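Local coordinates for protein oxidase/hydroxylase (Streptomyces hygroscopicus subsp. hygroscopicus, PDB 4XCB) that probably acts as a 2-oxoglutarate-dependent oxygenase in orthosomycin biosynthesis, binding a metal ion, 2-oxoglutarate and a hygromycin B variant in one active site, at residues 140-145 and 199-204; 24-29 and 71-76; 88-93 and 136-141; 156-161 and 191-196. All coordinates share one frame; numbering follows the deposited sequence.

Interaction 1 (140-145 and 199-204); sequences KALVYL and DVLLLN. With AKG (2-oxoglutaric acid), chain F; HY0 (hygromycin b variant), chain G.
Strands 140-144 and 200-204 are antiparallel neighbours in the larger sheet of the double-stranded beta-helix, and together they wall one side of the 2-oxoglutarate pocket. Lys-140 with Leu-203 and Leu-142 with Leu-201 are hydrogen-bonded pairs, each bonded in both directions. The straightest bond runs from Leu-142 N to Leu-201 O (2.8 Å, 174° at the hydrogen), although its donor stands above the carbonyl plane. Tyr-144 N closes the series on Asp-199 O at 3.1 Å, nearly along the C=O axis. Ala-141, Val-143, Val-200 and Leu-202 share the face under helix 72-82, with Ala-141 CB 4.2 Å from Val-200 CG1. Lys-140, Leu-142, Leu-201 and Leu-203 occupy the ligand face. There Tyr-144 and Leu-201 run alongside one another, and Leu-201 CB meets the ring edge in plane, 3.8 Å from Tyr-144 CE1. With CG anti to the carbonyl carbon (chi1 -73°), the Tyr-144 ring carries its OH to O3 of 2-oxoglutarate, a 2.6 Å hydrogen bond. Leu-142 CD1 rests 3.9 Å from C4 of the same ligand. The extended chain of Lys-140 places NZ 2.9 Å from O32 of the hygromycin variant, to which it donates; Tyr-92 is a second partner of NZ. Arg-220 and Tyr-92 also hydrogen-bond 2-oxoglutarate, and the sheet face lines the cosubstrate pocket as in the double-stranded beta-helix of 2-oxoglutarate oxygenases of the cupin clan.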
# COMPACT_ATOMS: atom_id res chain seq x y z
N LYS A 140 1.82 13.44 17.62
CA LYS A 140 1.81 14.21 18.84
C LYS A 140 2.87 13.72 19.79
O LYS A 140 3.10 12.52 19.90
CB LYS A 140 0.46 14.14 19.53
CG LYS A 140 -0.58 15.03 18.95
CD LYS A 140 -1.78 15.07 19.87
CE LYS A 140 -2.92 15.80 19.21
NZ LYS A 140 -4.21 15.52 19.92
N ALA A 141 3.49 14.65 20.50
CA ALA A 141 4.27 14.31 21.67
C ALA A 141 3.47 14.71 22.89
O ALA A 141 3.22 15.89 23.12
CB ALA A 141 5.63 15.01 21.65
N LEU A 142 3.05 13.71 23.66
CA LEU A 142 2.38 13.96 24.92
C LEU A 142 3.41 13.91 26.04
O LEU A 142 4.03 12.87 26.28
CB LEU A 142 1.28 12.92 25.18
CG LEU A 142 0.25 12.65 24.08
CD1 LEU A 142 -0.67 11.52 24.49
CD2 LEU A 142 -0.58 13.86 23.82
N VAL A 143 3.59 15.04 26.71
CA VAL A 143 4.46 15.13 27.86
C VAL A 143 3.63 15.05 29.13
O VAL A 143 2.92 16.00 29.51
CB VAL A 143 5.28 16.45 27.84
CG1 VAL A 143 6.24 16.46 29.04
CG2 VAL A 143 6.01 16.62 26.51
N TYR A 144 3.69 13.92 29.81
CA TYR A 144 2.89 13.75 31.01
C TYR A 144 3.56 14.41 32.20
O TYR A 144 4.78 14.30 32.38
CB TYR A 144 2.64 12.27 31.29
CG TYR A 144 1.65 11.66 30.33
CD1 TYR A 144 2.09 11.01 29.17
CD2 TYR A 144 0.28 11.75 30.55
CE1 TYR A 144 1.19 10.46 28.28
CE2 TYR A 144 -0.63 11.20 29.65
CZ TYR A 144 -0.17 10.56 28.52
OH TYR A 144 -1.08 10.00 27.64
N LEU A 145 2.76 15.09 33.00
CA LEU A 145 3.27 15.84 34.14
C LEU A 145 2.67 15.32 35.42
O LEU A 145 2.71 15.98 36.45
CB LEU A 145 2.97 17.33 33.99
CG LEU A 145 3.54 18.05 32.77
CD1 LEU A 145 3.15 19.53 32.75
CD2 LEU A 145 5.05 17.88 32.71
N ASP A 199 7.61 11.27 31.40
CA ASP A 199 7.57 10.41 30.22
C ASP A 199 6.98 11.14 29.02
O ASP A 199 6.14 12.04 29.19
CB ASP A 199 6.73 9.15 30.46
CG ASP A 199 7.33 8.20 31.48
OD1 ASP A 199 8.51 8.37 31.87
OD2 ASP A 199 6.60 7.25 31.86
N VAL A 200 7.38 10.73 27.83
CA VAL A 200 6.79 11.23 26.58
C VAL A 200 6.08 10.07 25.88
O VAL A 200 6.66 9.01 25.70
CB VAL A 200 7.87 11.81 25.66
CG1 VAL A 200 7.28 12.15 24.30
CG2 VAL A 200 8.50 13.05 26.29
N LEU A 201 4.82 10.28 25.49
CA LEU A 201 4.15 9.34 24.60
C LEU A 201 4.13 9.98 23.20
O LEU A 201 3.49 11.02 22.98
CB LEU A 201 2.74 8.99 25.11
CG LEU A 201 2.00 7.76 24.57
CD1 LEU A 201 0.85 7.41 25.49
CD2 LEU A 201 1.47 8.00 23.14
N LEU A 202 4.86 9.36 22.28
CA LEU A 202 4.90 9.76 20.87
C LEU A 202 3.78 9.01 20.17
O LEU A 202 3.75 7.79 20.21
CB LEU A 202 6.26 9.41 20.26
CG LEU A 202 6.59 9.85 18.84
CD1 LEU A 202 6.86 11.34 18.82
CD2 LEU A 202 7.81 9.11 18.32
N LEU A 203 2.88 9.74 19.49
CA LEU A 203 1.62 9.15 19.05
C LEU A 203 1.33 9.42 17.57
O LEU A 203 1.30 10.56 17.13
CB LEU A 203 0.48 9.71 19.90
CG LEU A 203 -0.96 9.33 19.56
CD1 LEU A 203 -1.13 7.82 19.72
CD2 LEU A 203 -1.91 10.07 20.49
N ASN A 204 1.12 8.36 16.81
CA ASN A 204 0.56 8.44 15.46
C ASN A 204 -0.93 8.75 15.57
O ASN A 204 -1.68 7.94 16.11
CB ASN A 204 0.77 7.11 14.72
CG ASN A 204 0.37 7.17 13.25
OD1 ASN A 204 -0.40 8.03 12.84
ND2 ASN A 204 0.90 6.24 12.45
C1 AKG F . -5.70 14.06 23.05
O1 AKG F . -6.10 14.00 21.84
O2 AKG F . -5.56 15.18 23.63
C2 AKG F . -5.38 12.79 23.79
O5 AKG F . -5.42 11.75 23.15
C3 AKG F . -5.07 12.83 25.27
C4 AKG F . -4.30 11.63 25.77
C5 AKG F . -4.28 11.62 27.29
O3 AKG F . -3.57 10.78 27.90
O4 AKG F . -4.99 12.45 27.92
C1 HY0 G . -14.29 16.36 16.80
C2 HY0 G . -15.78 16.35 16.55
C3 HY0 G . -16.39 17.64 17.05
C4 HY0 G . -16.11 17.82 18.54
C5 HY0 G . -14.62 17.73 18.85
C6 HY0 G . -13.99 16.50 18.27
N7 HY0 G . -16.00 16.22 15.16
O8 HY0 G . -13.76 15.13 16.36
N9 HY0 G . -16.60 19.10 18.95
C10 HY0 G . -18.04 19.00 19.15
O11 HY0 G . -14.46 17.69 20.25
C12 HY0 G . -10.44 15.49 18.84
C13 HY0 G . -11.94 15.45 18.98
O14 HY0 G . -12.39 15.30 20.30
C15 HY0 G . -11.89 14.11 20.86
C16 HY0 G . -10.44 14.34 21.14
C17 HY0 G . -9.72 14.60 19.76
O18 HY0 G . -12.55 16.62 18.44
C19 HY0 G . -12.65 13.81 22.14
O20 HY0 G . -13.98 13.41 21.80
O21 HY0 G . -10.27 15.44 21.97
O22 HY0 G . -8.49 15.14 20.01
C23 HY0 G . -8.42 16.36 19.24
C24 HY0 G . -7.61 17.36 20.00
C25 HY0 G . -7.24 18.53 19.10
C26 HY0 G . -6.59 18.05 17.82
C27 HY0 G . -7.52 17.10 17.14
O28 HY0 G . -7.80 16.04 18.03
O29 HY0 G . -9.82 16.83 19.01
O30 HY0 G . -8.35 17.91 21.10
O31 HY0 G . -6.41 19.41 19.82
O32 HY0 G . -5.34 17.39 18.08
C33 HY0 G . -6.88 16.52 15.87
C34 HY0 G . -7.96 16.01 14.95
O35 HY0 G . -8.63 17.06 14.30
N36 HY0 G . -6.07 15.42 16.24

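Interaction 2 (24-29 and 71-76); sequences PGVFGS and DDRLLA
Phe-27 and Arg-73 meet at a slant, ring and guanidinium planes 56° apart, so that the phenyl edge stands over the flat face of the cation. Phe-27 CE1 lies 3.5 Å from Arg-73 CZ, above the centre of the guanidinium. The side chains of Val-26 and Arg-73 run antiparallel: Val-26 CG1 touches Arg-73 CB at 3.6 Å and at the same time rests over one face of the Phe-27 ring, towards its rim. The Leu-74 side chain runs roughly perpendicular to that of Phe-27 and puts CD2 at the ring edge, in plane, 3.8 Å from Phe-27 CZ. Asp-71 fixes the guanidinium at its edge and is gripped side-on: Arg-73 NE reaches Asp-71 OD1 at 3.1 Å, and Arg-73 NH2 forms a salt bridge to Asp-71 OD2 at 3.0 Å. A bend at chi3 (-66°) folds the arginine back for this grip. Arg-73 NH1 adds a weak, bent bond to Val-26 O (3.1 Å, 126° at the hydrogen), while NH2 has a second salt-bridge partner in Glu-31, on helix 29-40. Two carboxylates round one guanidinium would probably keep it charged. Asp-71 O takes both Leu-74 N and Leu-75 N in the first turn of helix 72-82. Through its anti lone pair Asp-71 OD1 also accepts from Arg-73 N at 2.9 Å, the side-chain bond of a classic aspartate N-cap.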
# COMPACT_ATOMS: atom_id res chain seq x y z
N PRO A 24 10.47 6.72 28.25
CA PRO A 24 10.46 7.01 29.68
C PRO A 24 11.50 8.05 30.12
O PRO A 24 12.60 8.11 29.58
CB PRO A 24 10.78 5.65 30.31
CG PRO A 24 11.63 4.98 29.30
CD PRO A 24 11.07 5.40 27.96
N GLY A 25 11.11 8.85 31.11
CA GLY A 25 12.03 9.74 31.79
C GLY A 25 12.72 10.79 30.94
O GLY A 25 13.87 11.13 31.20
N VAL A 26 12.04 11.30 29.93
CA VAL A 26 12.65 12.29 29.05
C VAL A 26 12.94 13.59 29.79
O VAL A 26 13.96 14.25 29.57
CB VAL A 26 11.75 12.57 27.84
CG1 VAL A 26 12.36 13.61 26.93
CG2 VAL A 26 11.52 11.29 27.06
N PHE A 27 12.04 13.94 30.69
CA PHE A 27 12.21 15.18 31.44
C PHE A 27 12.38 14.88 32.91
O PHE A 27 11.66 14.05 33.47
CB PHE A 27 11.02 16.10 31.20
CG PHE A 27 10.85 16.46 29.76
CD1 PHE A 27 11.60 17.48 29.19
CD2 PHE A 27 9.94 15.78 28.97
CE1 PHE A 27 11.45 17.80 27.86
CE2 PHE A 27 9.79 16.10 27.64
CZ PHE A 27 10.54 17.12 27.08
N GLY A 28 13.34 15.55 33.54
CA GLY A 28 13.65 15.28 34.93
C GLY A 28 12.62 15.87 35.86
O GLY A 28 11.82 16.70 35.44
N SER A 29 12.67 15.46 37.12
CA SER A 29 11.71 15.92 38.13
C SER A 29 11.72 17.45 38.26
O SER A 29 10.68 18.07 38.41
CB SER A 29 12.00 15.26 39.49
OG SER A 29 13.39 15.17 39.73
N ASP A 71 12.08 21.67 21.78
CA ASP A 71 13.12 20.89 22.46
C ASP A 71 13.51 19.70 21.59
O ASP A 71 12.65 18.97 21.10
CB ASP A 71 12.62 20.42 23.84
CG ASP A 71 13.74 19.98 24.78
OD1 ASP A 71 14.46 19.01 24.47
OD2 ASP A 71 13.87 20.59 25.86
N ASP A 72 14.81 19.47 21.37
CA ASP A 72 15.21 18.33 20.53
C ASP A 72 14.85 16.96 21.15
O ASP A 72 14.89 15.95 20.45
CB ASP A 72 16.70 18.37 20.21
CG ASP A 72 17.56 18.44 21.45
OD1 ASP A 72 17.01 18.60 22.56
OD2 ASP A 72 18.80 18.34 21.31
N ARG A 73 14.50 16.93 22.43
CA ARG A 73 14.08 15.67 23.03
C ARG A 73 12.71 15.29 22.48
O ARG A 73 12.33 14.12 22.51
CB ARG A 73 14.05 15.77 24.56
CG ARG A 73 15.43 15.63 25.18
CD ARG A 73 15.40 15.93 26.67
NE ARG A 73 15.08 17.33 26.95
CZ ARG A 73 14.98 17.83 28.17
NH1 ARG A 73 15.17 17.05 29.22
NH2 ARG A 73 14.70 19.12 28.35
N LEU A 74 11.96 16.28 22.01
CA LEU A 74 10.71 16.02 21.30
C LEU A 74 10.93 15.96 19.80
O LEU A 74 10.41 15.08 19.13
CB LEU A 74 9.67 17.10 21.61
CG LEU A 74 9.27 17.30 23.07
CD1 LEU A 74 8.02 18.17 23.14
CD2 LEU A 74 9.02 15.96 23.74
N LEU A 75 11.68 16.93 19.27
CA LEU A 75 11.82 17.03 17.83
C LEU A 75 12.57 15.86 17.22
O LEU A 75 12.22 15.41 16.13
CB LEU A 75 12.51 18.33 17.44
CG LEU A 75 11.76 19.63 17.74
CD1 LEU A 75 12.46 20.75 17.00
CD2 LEU A 75 10.30 19.53 17.31
N ALA A 76 13.58 15.35 17.90
CA ALA A 76 14.37 14.30 17.28
C ALA A 76 13.53 13.02 17.05
O ALA A 76 13.51 12.50 15.95
CB ALA A 76 15.63 14.01 18.09

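Interaction 3 (88-93 and 136-141); sequences LLEGYG and CPYVKA. With HY0 (hygromycin b variant), chain G; AKG (2-oxoglutaric acid), chain F.
Side-chain tips carry this contact, while the backbones of 88-93 and 136-141 stay about 9 Å apart at their nearest CA atoms and exchange no hydrogen bond. The tight apolar part is Leu-89 on Tyr-138: Leu-89 CD1 sits over one face of the ring in a CH-pi contact, 3.6 Å from Tyr-138 CE1. At the edge of the same ring, Tyr-138 OH donates to Glu-90 OE1 at 2.7 Å; carboxylate and ring planes are 84° apart, and the hydroxyl meets OE1 from well above the carboxylate plane. Glu-90 OE1 also accepts from O32 of the hygromycin variant at 2.6 Å, and Glu-90 OE2 from its O31 at 2.9 Å. Tyr-92, with CG in the crowded position between N and carbonyl carbon (chi1 62°), sends its OH across Lys-140 and accepts from Lys-140 NZ at 2.8 Å. Tyr-92 OH in turn donates to O2 of 2-oxoglutarate at 2.5 Å. A phenylalanine here, without the hydroxyl and its two bonds, would probably leave the lysine amine and the 2-oxoglutarate carboxylate less firmly placed. The looser element is the pair Glu-90 OE1 and Lys-140 NZ, 4.1 Å apart and beyond a salt bridge, although the opposite charges would probably still steady each other; Glu-90 is partly exposed. In the sheet, strand 220-229 lies between strands 86-96 and 139-144; Leu-89 and Glu-90 both face its Gly-226 in a classic beta bulge, and Val-139 turns away onto helix 72-82.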
# COMPACT_ATOMS: atom_id res chain seq x y z
N LEU A 88 5.20 23.02 13.54
CA LEU A 88 4.43 22.87 14.77
C LEU A 88 2.97 23.20 14.51
O LEU A 88 2.65 24.31 14.08
CB LEU A 88 5.01 23.78 15.86
CG LEU A 88 4.23 23.83 17.17
CD1 LEU A 88 4.31 22.52 17.91
CD2 LEU A 88 4.75 24.97 18.05
N LEU A 89 2.07 22.24 14.76
CA LEU A 89 0.66 22.45 14.37
C LEU A 89 -0.22 22.88 15.54
O LEU A 89 -1.23 23.56 15.35
CB LEU A 89 0.09 21.17 13.75
CG LEU A 89 0.81 20.69 12.50
CD1 LEU A 89 0.12 19.41 12.05
CD2 LEU A 89 0.82 21.73 11.39
N GLU A 90 0.17 22.50 16.75
CA GLU A 90 -0.57 22.88 17.95
C GLU A 90 0.22 22.58 19.21
O GLU A 90 1.14 21.77 19.19
CB GLU A 90 -1.92 22.16 18.02
CG GLU A 90 -1.79 20.66 17.91
CD GLU A 90 -3.13 19.95 18.06
OE1 GLU A 90 -3.20 18.77 17.67
OE2 GLU A 90 -4.09 20.56 18.58
N GLY A 91 -0.13 23.25 20.30
CA GLY A 91 0.45 22.92 21.58
C GLY A 91 -0.54 23.32 22.65
O GLY A 91 -0.89 24.50 22.78
N TYR A 92 -1.02 22.33 23.41
CA TYR A 92 -2.03 22.60 24.42
C TYR A 92 -1.79 21.81 25.69
O TYR A 92 -0.95 20.91 25.74
CB TYR A 92 -3.43 22.31 23.87
CG TYR A 92 -3.66 20.87 23.46
CD1 TYR A 92 -3.37 20.44 22.17
CD2 TYR A 92 -4.19 19.96 24.36
CE1 TYR A 92 -3.58 19.14 21.79
CE2 TYR A 92 -4.40 18.65 23.99
CZ TYR A 92 -4.10 18.25 22.70
OH TYR A 92 -4.32 16.95 22.34
N GLY A 93 -2.53 22.16 26.74
CA GLY A 93 -2.43 21.46 28.00
C GLY A 93 -3.79 20.97 28.43
O GLY A 93 -4.79 21.55 28.05
N CYS A 136 4.62 9.58 8.76
CA CYS A 136 3.33 9.84 9.40
C CYS A 136 3.08 11.33 9.41
O CYS A 136 3.87 12.07 9.98
CB CYS A 136 3.28 9.30 10.82
SG CYS A 136 3.77 7.57 10.96
N PRO A 137 1.98 11.77 8.80
CA PRO A 137 1.85 13.22 8.64
C PRO A 137 1.36 13.97 9.89
O PRO A 137 1.52 15.19 9.92
CB PRO A 137 0.84 13.35 7.50
CG PRO A 137 0.01 12.13 7.61
CD PRO A 137 0.92 11.03 8.09
N TYR A 138 0.78 13.30 10.88
CA TYR A 138 0.31 14.02 12.04
C TYR A 138 0.66 13.21 13.26
O TYR A 138 0.09 12.15 13.48
CB TYR A 138 -1.21 14.25 11.97
CG TYR A 138 -1.70 15.43 12.78
CD1 TYR A 138 -2.43 16.45 12.18
CD2 TYR A 138 -1.43 15.55 14.13
CE1 TYR A 138 -2.88 17.54 12.90
CE2 TYR A 138 -1.88 16.62 14.87
CZ TYR A 138 -2.60 17.62 14.25
OH TYR A 138 -3.06 18.71 14.96
N VAL A 139 1.64 13.69 14.03
CA VAL A 139 2.03 13.02 15.26
C VAL A 139 2.02 14.00 16.43
O VAL A 139 2.15 15.23 16.26
CB VAL A 139 3.41 12.36 15.13
CG1 VAL A 139 3.42 11.35 13.96
CG2 VAL A 139 4.47 13.40 14.93
N LYS A 140 1.82 13.44 17.62
CA LYS A 140 1.81 14.21 18.84
C LYS A 140 2.87 13.72 19.79
O LYS A 140 3.10 12.52 19.90
CB LYS A 140 0.46 14.14 19.53
CG LYS A 140 -0.58 15.03 18.95
CD LYS A 140 -1.78 15.07 19.87
CE LYS A 140 -2.92 15.80 19.21
NZ LYS A 140 -4.21 15.52 19.92
N ALA A 141 3.49 14.65 20.50
CA ALA A 141 4.27 14.31 21.67
C ALA A 141 3.47 14.71 22.89
O ALA A 141 3.22 15.89 23.12
CB ALA A 141 5.63 15.01 21.65
C1 HY0 G . -14.29 16.36 16.80
C2 HY0 G . -15.78 16.35 16.55
C3 HY0 G . -16.39 17.64 17.05
C4 HY0 G . -16.11 17.82 18.54
C5 HY0 G . -14.62 17.73 18.85
C6 HY0 G . -13.99 16.50 18.27
N7 HY0 G . -16.00 16.22 15.16
O8 HY0 G . -13.76 15.13 16.36
N9 HY0 G . -16.60 19.10 18.95
C10 HY0 G . -18.04 19.00 19.15
O11 HY0 G . -14.46 17.69 20.25
C12 HY0 G . -10.44 15.49 18.84
C13 HY0 G . -11.94 15.45 18.98
O14 HY0 G . -12.39 15.30 20.30
C15 HY0 G . -11.89 14.11 20.86
C16 HY0 G . -10.44 14.34 21.14
C17 HY0 G . -9.72 14.60 19.76
O18 HY0 G . -12.55 16.62 18.44
C19 HY0 G . -12.65 13.81 22.14
O20 HY0 G . -13.98 13.41 21.80
O21 HY0 G . -10.27 15.44 21.97
O22 HY0 G . -8.49 15.14 20.01
C23 HY0 G . -8.42 16.36 19.24
C24 HY0 G . -7.61 17.36 20.00
C25 HY0 G . -7.24 18.53 19.10
C26 HY0 G . -6.59 18.05 17.82
C27 HY0 G . -7.52 17.10 17.14
O28 HY0 G . -7.80 16.04 18.03
O29 HY0 G . -9.82 16.83 19.01
O30 HY0 G . -8.35 17.91 21.10
O31 HY0 G . -6.41 19.41 19.82
O32 HY0 G . -5.34 17.39 18.08
C33 HY0 G . -6.88 16.52 15.87
C34 HY0 G . -7.96 16.01 14.95
O35 HY0 G . -8.63 17.06 14.30
N36 HY0 G . -6.07 15.42 16.24
C1 AKG F . -5.70 14.06 23.05
O1 AKG F . -6.10 14.00 21.84
O2 AKG F . -5.56 15.18 23.63
C2 AKG F . -5.38 12.79 23.79
O5 AKG F . -5.42 11.75 23.15
C3 AKG F . -5.07 12.83 25.27
C4 AKG F . -4.30 11.63 25.77
C5 AKG F . -4.28 11.62 27.29
O3 AKG F . -3.57 10.78 27.90
O4 AKG F . -4.99 12.45 27.92

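Interaction 4 (156-161 and 191-196); sequences FCYVQG and SDVFVR
Two aromatic rings, Phe-156 and Tyr-158, share Val-193 CG2, which approaches both obliquely. It lies 3.5 Å from Tyr-158 CE1 and 3.8 Å from Phe-156 CD1, while a water sits in plane at the edge of the Tyr-158 ring. The strands belong to the smaller antiparallel sheet of the double-stranded beta-helix, with 190-193 an outermost strand within this chain. Phe-156 and Val-193 run alongside one another, whereas the Tyr-158 side chain is roughly perpendicular to that of Val-193. With CG in the crowded position between N and carbonyl carbon (chi1 65°), the Tyr-158 ring turns toward the neighbouring strand, its CE1 and OH against Ser-191 CB, each at 3.6 Å. An alanine at Tyr-158, without the ring and the hydroxyl that holds the water, would probably loosen the packing of Val-193 and Ser-191. The backbones pair Tyr-158 with Ser-191: Tyr-158 N donates to Ser-191 O at 3.0 Å and Ser-191 N returns a nearly straight bond to Tyr-158 O (2.9 Å, 170°). Val-193 N donates to Phe-156 O, and beyond it another water joins Phe-156 N to Val-193 O. Cys-157 and Asp-192 turn to the other face, where Asp-192 is salt-bridged to Arg-212. Phe-156 borders the 2-oxoglutarate pocket, and Tyr-158 packs on Gln-160 of a neighbouring subunit. The water at the tyrosine edge stands 2.9 Å from Tyr-158 OH and donates to Asp-192 O at 2.8 Å.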
# COMPACT_ATOMS: atom_id res chain seq x y z
N PHE A 156 -4.35 6.42 29.52
CA PHE A 156 -4.39 6.36 28.08
C PHE A 156 -4.80 4.95 27.66
O PHE A 156 -4.35 3.96 28.27
CB PHE A 156 -3.02 6.74 27.52
CG PHE A 156 -2.93 6.74 26.03
CD1 PHE A 156 -2.64 5.58 25.33
CD2 PHE A 156 -3.07 7.93 25.33
CE1 PHE A 156 -2.53 5.59 23.96
CE2 PHE A 156 -2.96 7.95 23.95
CZ PHE A 156 -2.69 6.78 23.27
N CYS A 157 -5.67 4.85 26.67
CA CYS A 157 -6.00 3.55 26.10
C CYS A 157 -6.13 3.65 24.59
O CYS A 157 -6.37 4.73 24.05
CB CYS A 157 -7.29 2.97 26.72
SG CYS A 157 -8.76 3.98 26.65
N TYR A 158 -5.98 2.51 23.93
CA TYR A 158 -5.96 2.48 22.48
C TYR A 158 -6.49 1.15 21.96
O TYR A 158 -6.41 0.12 22.65
CB TYR A 158 -4.54 2.71 21.95
CG TYR A 158 -3.61 1.60 22.35
CD1 TYR A 158 -3.08 1.53 23.63
CD2 TYR A 158 -3.32 0.56 21.47
CE1 TYR A 158 -2.27 0.50 24.02
CE2 TYR A 158 -2.50 -0.48 21.85
CZ TYR A 158 -1.97 -0.51 23.13
OH TYR A 158 -1.15 -1.53 23.53
N VAL A 159 -7.02 1.17 20.75
CA VAL A 159 -7.44 -0.07 20.11
C VAL A 159 -6.27 -0.63 19.32
O VAL A 159 -5.76 0.02 18.41
CB VAL A 159 -8.67 0.18 19.22
CG1 VAL A 159 -9.05 -1.09 18.43
CG2 VAL A 159 -9.82 0.72 20.07
N GLN A 160 -5.85 -1.86 19.65
CA GLN A 160 -4.68 -2.47 19.04
C GLN A 160 -4.74 -2.45 17.51
O GLN A 160 -5.74 -2.87 16.93
CB GLN A 160 -4.55 -3.91 19.53
CG GLN A 160 -3.28 -4.58 19.13
CD GLN A 160 -3.27 -6.07 19.44
OE1 GLN A 160 -2.61 -6.85 18.76
NE2 GLN A 160 -4.02 -6.46 20.47
N GLY A 161 -3.68 -1.97 16.87
CA GLY A 161 -3.59 -1.97 15.42
C GLY A 161 -4.56 -1.05 14.69
O GLY A 161 -4.66 -1.11 13.45
N SER A 191 -6.50 -1.66 25.00
CA SER A 191 -5.41 -1.83 25.94
C SER A 191 -5.08 -0.51 26.62
O SER A 191 -5.35 0.56 26.08
CB SER A 191 -4.16 -2.37 25.25
OG SER A 191 -4.40 -3.67 24.74
N ASP A 192 -4.48 -0.61 27.81
CA ASP A 192 -4.12 0.56 28.60
C ASP A 192 -2.62 0.78 28.61
O ASP A 192 -1.83 -0.17 28.49
CB ASP A 192 -4.61 0.39 30.04
CG ASP A 192 -6.11 0.33 30.13
OD1 ASP A 192 -6.74 1.41 30.06
OD2 ASP A 192 -6.67 -0.78 30.30
N VAL A 193 -2.24 2.04 28.79
CA VAL A 193 -0.84 2.44 28.84
C VAL A 193 -0.60 3.26 30.09
O VAL A 193 -1.29 4.24 30.34
CB VAL A 193 -0.42 3.28 27.62
CG1 VAL A 193 1.03 3.74 27.76
CG2 VAL A 193 -0.62 2.51 26.34
N PHE A 194 0.39 2.85 30.89
CA PHE A 194 0.68 3.56 32.13
C PHE A 194 1.95 4.37 31.99
O PHE A 194 2.87 3.96 31.29
CB PHE A 194 0.76 2.56 33.28
CG PHE A 194 -0.44 1.68 33.38
CD1 PHE A 194 -1.70 2.25 33.47
CD2 PHE A 194 -0.33 0.31 33.32
CE1 PHE A 194 -2.83 1.46 33.54
CE2 PHE A 194 -1.46 -0.49 33.38
CZ PHE A 194 -2.71 0.08 33.49
N VAL A 195 1.98 5.55 32.59
CA VAL A 195 3.12 6.44 32.43
C VAL A 195 3.52 7.09 33.73
O VAL A 195 2.73 7.15 34.68
CB VAL A 195 2.83 7.56 31.38
CG1 VAL A 195 2.73 6.99 29.97
CG2 VAL A 195 1.56 8.32 31.75
N ARG A 196 4.75 7.60 33.77
CA ARG A 196 5.24 8.38 34.90
C ARG A 196 5.44 9.82 34.48
O ARG A 196 5.59 10.10 33.29
CB ARG A 196 6.56 7.80 35.43
CG ARG A 196 6.39 6.43 36.05
CD ARG A 196 5.67 6.50 37.39
NE ARG A 196 5.84 5.25 38.12
CZ ARG A 196 5.45 5.04 39.38
NH1 ARG A 196 4.86 6.00 40.08
NH2 ARG A 196 5.66 3.85 39.94
O HOH W 1 -1.69 6.86 30.72
O HOH W 2 -0.47 -1.37 26.34

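Interactions 1 and 3 are buried and share strand 139-144 of the larger sheet, with Lys-140 common to both; each touches 2-oxoglutarate and the hygromycin variant. Their chemistry differs: interaction 1 is backbone pairing between adjacent strands, interaction 3 a polar network of side-chain tips reaching across strand 220-229. Interaction 2, partly buried, lies on the other side of the larger sheet, where charges gather round an arginine; Phe-27 and Val-26 pack on Val-200, and Asp-199 holds Gly-25 N. Interaction 4, also partly buried, pairs strands of the smaller sheet and is joined by two waters. Its Phe-156 meets Tyr-144, Leu-201 and Leu-203 of interaction 1, bringing the two sheets together beside the cosubstrate.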